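Local coordinates for protein carboxypeptidase A (Helicoverpa armigera, PDB 1JQG) that probably acts as a zinc-dependent carboxypeptidase, made as a proenzyme, that cuts single residues from the C-terminal ends of peptide chains, at residues 112-116 against 129-134; 317-321 against 354-358. The contacts are given in a common frame with arbitrary orientation. Residues are numbered along the deposited sequence.

Contact 1 (112-116 against 129-134); sequences TRSRL and AYLQEL
Leu116 lies over one face of the Tyr130 ring: its CG sits 3.9 Å from the ring centroid and 21° off the normal, a CH-pi contact, while Leu116 CD1 comes to 3.6 Å from Tyr130 CD2. Tyr130 leaves helix 124-137 sideways, and its t rotamer lays the ring along a compact turn. In that turn Arg113 and Ser114 have phi/psi near -61/-42 and -86/-18, close to type I; Thr112 N gives a hydrogen bond to Arg115 O (3.0 Å), and the return bond from Arg115 N to Thr112 O is weak (3.4 Å). The nearest CA pair is Ser114 and Tyr130, 5.5 Å apart. No direct hydrogen bond crosses the contact. Instead the turn's carbonyls face carbon: Arg113 O meets Tyr130 CA at 3.5 Å in a CA-H...O contact, and Ser114 O lies near the ring plane, 3.1 Å from Tyr130 CE1. One water joins Tyr130 OH (2.8 Å) to Leu116 O (3.2 Å). Farther out, the extended Arg113 side chain places its guanidinium over Ala129 CB and forms a long salt bridge, NE to Glu133 OE2 at 4.0 Å; Glu133 has its stronger partner in Lys136. Arg115 points away and pairs with Glu137. Such a turn docked on a helix is consistent with the connecting region of procarboxypeptidases, where the pro-segment's long helix leads into the enzyme.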
loop_
_atom_site.group_PDB
_atom_site.type_symbol
_atom_site.label_atom_id
_atom_site.label_comp_id
_atom_site.label_asym_id
_atom_site.label_seq_id
_atom_site.Cartn_x
_atom_site.Cartn_y
_atom_site.Cartn_z
ATOM N N THR A 112 -22.645 -0.327 9.260
ATOM C CA THR A 112 -23.658 -1.232 8.717
ATOM C C THR A 112 -23.187 -1.775 7.378
ATOM O O THR A 112 -22.220 -1.363 6.737
ATOM C CB THR A 112 -25.040 -0.557 8.605
ATOM O OG1 THR A 112 -26.004 -1.487 8.151
ATOM C CG2 THR A 112 -24.981 0.504 7.511
ATOM N N ARG A 113 -23.906 -2.761 6.850
ATOM C CA ARG A 113 -23.582 -3.379 5.568
ATOM C C ARG A 113 -23.611 -2.393 4.406
ATOM O O ARG A 113 -22.767 -2.432 3.505
ATOM C CB ARG A 113 -24.479 -4.590 5.373
ATOM C CG ARG A 113 -24.210 -5.411 4.117
ATOM C CD ARG A 113 -25.058 -6.682 4.082
ATOM N NE ARG A 113 -24.786 -7.482 2.892
ATOM C CZ ARG A 113 -24.591 -8.802 2.902
ATOM N NH1 ARG A 113 -24.356 -9.438 1.755
ATOM N NH2 ARG A 113 -24.587 -9.596 3.969
ATOM N N SER A 114 -24.588 -1.489 4.343
ATOM C CA SER A 114 -24.726 -0.524 3.259
ATOM C C SER A 114 -23.900 0.744 3.482
ATOM O O SER A 114 -23.738 1.564 2.559
ATOM C CB SER A 114 -26.188 -0.112 3.007
ATOM O OG SER A 114 -26.888 0.506 4.086
ATOM N N ARG A 115 -23.469 1.006 4.712
ATOM C CA ARG A 115 -22.709 2.176 5.086
ATOM C C ARG A 115 -21.576 1.858 6.052
ATOM O O ARG A 115 -21.757 1.760 7.264
ATOM C CB ARG A 115 -23.610 3.256 5.690
ATOM C CG ARG A 115 -24.693 3.853 4.822
ATOM C CD ARG A 115 -24.191 4.696 3.662
ATOM N NE ARG A 115 -25.224 4.717 2.573
ATOM C CZ ARG A 115 -26.002 5.782 2.455
ATOM N NH1 ARG A 115 -25.853 6.810 3.315
ATOM N NH2 ARG A 115 -26.911 5.838 1.494
ATOM N N LEU A 116 -20.367 1.683 5.539
ATOM C CA LEU A 116 -19.174 1.469 6.345
ATOM C C LEU A 116 -18.692 2.772 6.961
ATOM O O LEU A 116 -18.410 3.699 6.223
ATOM C CB LEU A 116 -18.069 0.846 5.501
ATOM C CG LEU A 116 -18.309 -0.568 4.952
ATOM C CD1 LEU A 116 -17.063 -1.083 4.263
ATOM C CD2 LEU A 116 -18.719 -1.629 5.976
ATOM N N ALA A 129 -19.272 -7.145 0.652
ATOM C CA ALA A 129 -20.729 -6.980 0.735
ATOM C C ALA A 129 -21.126 -5.534 0.469
ATOM O O ALA A 129 -22.114 -5.242 -0.190
ATOM C CB ALA A 129 -21.308 -7.390 2.076
ATOM N N TYR A 130 -20.358 -4.596 1.022
ATOM C CA TYR A 130 -20.584 -3.173 0.896
ATOM C C TYR A 130 -20.598 -2.737 -0.571
ATOM O O TYR A 130 -21.501 -2.006 -0.964
ATOM C CB TYR A 130 -19.510 -2.399 1.656
ATOM C CG TYR A 130 -19.546 -0.882 1.505
ATOM C CD1 TYR A 130 -20.701 -0.168 1.817
ATOM C CD2 TYR A 130 -18.437 -0.182 1.064
ATOM C CE1 TYR A 130 -20.732 1.210 1.731
ATOM C CE2 TYR A 130 -18.462 1.194 0.924
ATOM C CZ TYR A 130 -19.612 1.885 1.289
ATOM O OH TYR A 130 -19.567 3.243 1.174
ATOM N N LEU A 131 -19.581 -3.154 -1.323
ATOM C CA LEU A 131 -19.515 -2.844 -2.746
ATOM C C LEU A 131 -20.770 -3.213 -3.505
ATOM O O LEU A 131 -21.180 -2.462 -4.396
ATOM C CB LEU A 131 -18.311 -3.526 -3.429
ATOM C CG LEU A 131 -16.931 -3.171 -2.847
ATOM C CD1 LEU A 131 -15.814 -3.823 -3.657
ATOM C CD2 LEU A 131 -16.764 -1.656 -2.719
ATOM N N GLN A 132 -21.313 -4.395 -3.201
ATOM C CA GLN A 132 -22.537 -4.885 -3.843
ATOM C C GLN A 132 -23.780 -4.126 -3.456
ATOM O O GLN A 132 -24.725 -3.984 -4.237
ATOM C CB GLN A 132 -22.723 -6.375 -3.537
ATOM C CG GLN A 132 -21.655 -7.247 -4.164
ATOM C CD GLN A 132 -21.709 -8.674 -3.680
ATOM O OE1 GLN A 132 -20.801 -9.172 -2.996
ATOM N NE2 GLN A 132 -22.785 -9.345 -4.001
ATOM N N GLU A 133 -23.820 -3.561 -2.273
ATOM C CA GLU A 133 -24.943 -2.822 -1.744
ATOM C C GLU A 133 -24.997 -1.442 -2.367
ATOM O O GLU A 133 -26.051 -0.849 -2.701
ATOM C CB GLU A 133 -24.890 -2.703 -0.223
ATOM C CG GLU A 133 -25.006 -4.047 0.509
ATOM C CD GLU A 133 -26.317 -4.761 0.177
ATOM O OE1 GLU A 133 -27.344 -4.137 0.531
ATOM O OE2 GLU A 133 -26.281 -5.869 -0.394
ATOM N N LEU A 134 -23.824 -0.926 -2.661
ATOM C CA LEU A 134 -23.673 0.374 -3.302
ATOM C C LEU A 134 -24.224 0.337 -4.712
ATOM O O LEU A 134 -24.949 1.254 -5.148
ATOM C CB LEU A 134 -22.167 0.710 -3.278
ATOM C CG LEU A 134 -21.757 2.032 -2.649
ATOM C CD1 LEU A 134 -22.350 2.266 -1.268
ATOM C CD2 LEU A 134 -20.229 2.098 -2.559
HETATM O O HOH W 1 -20.343 4.110 3.698
#

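Contact 2 (317-321 against 354-358); sequences GNGVL and NIFHV
Two adjacent parallel strands at the border of the mixed sheet, 311-314 and the outermost 351-354, run out into segments that pack on each other, a glycine-rich loop and a short helix. Asn354 takes the N-cap position of helix 355-358, whose one full turn is marked by Val358 N bonding to Asn354 O at 2.9 Å. The loop reaches it at Gly319, whose CA is 4.9 Å from Phe356 CA. Gly317 and Asn318 have helical backbone angles (-44/-23 and -84/-10); Gly319 then swings to 108/-25, a positive phi, before Val320 and Leu321 extend. The bend is an Asx turn: Asn318, chi1 p, accepts from Val320 N through OD1 at 3.2 Å. At Gly319 the missing side chain matters twice, since a CB would come within 3.2 Å of Phe356 CD2 and would strike the preceding carbonyl. Phe356 (chi1 t) therefore packs straight on main chain, with CB 3.4 Å from both Gly319 CA and Gly317 O and with Asn318 O over one ring face, 3.7 Å from CD1. Ile355 CG2 approaches Gly317 CA at 4.0 Å. At the other end the m rotamer of Leu321 brings its CD2 against the Asn354 carboxamide. No hydrogen bond crosses between the segments, although Gly317 N is bonded to Asp368. The side chain of Ile355 is about 8 Å from that of the predicted catalytic Glu382, which is consistent with this close packing of glycine backbone on a helix start lying near the margin of a metallocarboxypeptidase active site.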
loop_
_atom_site.group_PDB
_atom_site.type_symbol
_atom_site.label_atom_id
_atom_site.label_comp_id
_atom_site.label_asym_id
_atom_site.label_seq_id
_atom_site.Cartn_x
_atom_site.Cartn_y
_atom_site.Cartn_z
ATOM N N GLY A 317 11.495 2.144 -10.156
ATOM C CA GLY A 317 12.350 1.653 -9.010
ATOM C C GLY A 317 13.863 1.596 -9.346
ATOM O O GLY A 317 14.718 1.405 -8.437
ATOM N N ASN A 318 14.370 1.506 -10.537
ATOM C CA ASN A 318 15.738 1.237 -10.942
ATOM C C ASN A 318 16.606 2.487 -10.943
ATOM O O ASN A 318 17.828 2.440 -11.069
ATOM C CB ASN A 318 15.808 0.606 -12.341
ATOM C CG ASN A 318 15.238 1.491 -13.407
ATOM O OD1 ASN A 318 14.576 2.480 -13.077
ATOM N ND2 ASN A 318 15.496 1.120 -14.643
ATOM N N GLY A 319 16.027 3.639 -10.799
ATOM C CA GLY A 319 16.717 4.911 -10.747
ATOM C C GLY A 319 16.527 5.760 -11.994
ATOM O O GLY A 319 16.718 6.958 -11.834
ATOM N N VAL A 320 16.232 5.174 -13.139
ATOM C CA VAL A 320 16.070 5.884 -14.380
ATOM C C VAL A 320 14.760 6.671 -14.329
ATOM O O VAL A 320 13.723 6.137 -13.914
ATOM C CB VAL A 320 16.017 4.934 -15.594
ATOM C CG1 VAL A 320 15.796 5.792 -16.836
ATOM C CG2 VAL A 320 17.269 4.113 -15.748
ATOM N N LEU A 321 14.810 7.923 -14.733
ATOM C CA LEU A 321 13.682 8.829 -14.704
ATOM C C LEU A 321 12.947 8.839 -16.031
ATOM O O LEU A 321 13.544 8.724 -17.098
ATOM C CB LEU A 321 14.135 10.250 -14.343
ATOM C CG LEU A 321 14.757 10.443 -12.948
ATOM C CD1 LEU A 321 15.145 11.906 -12.809
ATOM C CD2 LEU A 321 13.787 10.005 -11.862
ATOM N N ASN A 354 11.681 10.306 -6.549
ATOM C CA ASN A 354 11.897 9.028 -7.198
ATOM C C ASN A 354 12.044 7.899 -6.161
ATOM O O ASN A 354 12.672 8.130 -5.134
ATOM C CB ASN A 354 13.127 9.173 -8.121
ATOM C CG ASN A 354 13.482 7.885 -8.826
ATOM O OD1 ASN A 354 12.822 7.573 -9.792
ATOM N ND2 ASN A 354 14.468 7.149 -8.348
ATOM N N ILE A 355 11.560 6.715 -6.487
ATOM C CA ILE A 355 11.552 5.533 -5.685
ATOM C C ILE A 355 12.952 5.086 -5.294
ATOM O O ILE A 355 13.196 4.917 -4.107
ATOM C CB ILE A 355 10.848 4.334 -6.382
ATOM C CG1 ILE A 355 9.368 4.665 -6.615
ATOM C CG2 ILE A 355 10.943 3.077 -5.516
ATOM C CD1 ILE A 355 8.618 3.635 -7.457
ATOM N N PHE A 356 13.840 4.964 -6.285
ATOM C CA PHE A 356 15.216 4.573 -6.078
ATOM C C PHE A 356 15.958 5.580 -5.208
ATOM O O PHE A 356 16.768 5.154 -4.399
ATOM C CB PHE A 356 15.936 4.437 -7.424
ATOM C CG PHE A 356 17.373 4.015 -7.353
ATOM C CD1 PHE A 356 17.743 2.691 -7.347
ATOM C CD2 PHE A 356 18.377 4.981 -7.313
ATOM C CE1 PHE A 356 19.079 2.320 -7.280
ATOM C CE2 PHE A 356 19.718 4.637 -7.233
ATOM C CZ PHE A 356 20.056 3.299 -7.204
ATOM N N HIS A 357 15.732 6.865 -5.427
ATOM C CA HIS A 357 16.410 7.941 -4.762
ATOM C C HIS A 357 16.016 8.062 -3.310
ATOM O O HIS A 357 16.900 8.267 -2.480
ATOM C CB HIS A 357 16.164 9.291 -5.461
ATOM C CG HIS A 357 16.788 9.401 -6.822
ATOM N ND1 HIS A 357 17.909 8.658 -7.189
ATOM C CD2 HIS A 357 16.475 10.168 -7.892
ATOM C CE1 HIS A 357 18.244 8.951 -8.429
ATOM N NE2 HIS A 357 17.389 9.862 -8.877
ATOM N N VAL A 358 14.722 7.978 -3.024
ATOM C CA VAL A 358 14.224 8.114 -1.647
ATOM C C VAL A 358 14.403 6.849 -0.834
ATOM O O VAL A 358 14.899 6.855 0.290
ATOM C CB VAL A 358 12.744 8.527 -1.654
ATOM C CG1 VAL A 358 12.115 8.615 -0.271
ATOM C CG2 VAL A 358 12.624 9.879 -2.385
#

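Followed from the N terminus, the chain leaves the four-stranded pro-region through helix 92-108 and soon meets contact 1, a short closure with 12 residues between its segments. Most of the mixed sheet and all three zinc ligands, His181, Glu184 and His306, come next. Contact 2 then closes a longer loop of 32 intervening residues, including helix 325-340 and most of strand 351-354. The two closures are in series, neither nesting nor crossing, with centres 39 Å apart on opposite sides of the chain's centre. The first seats the connecting loop on helix 124-137; the second joins the exits of edge strand 351-354 and its parallel neighbour 311-314, and Val358 O beside it bonds to Arg59 of the pro-region.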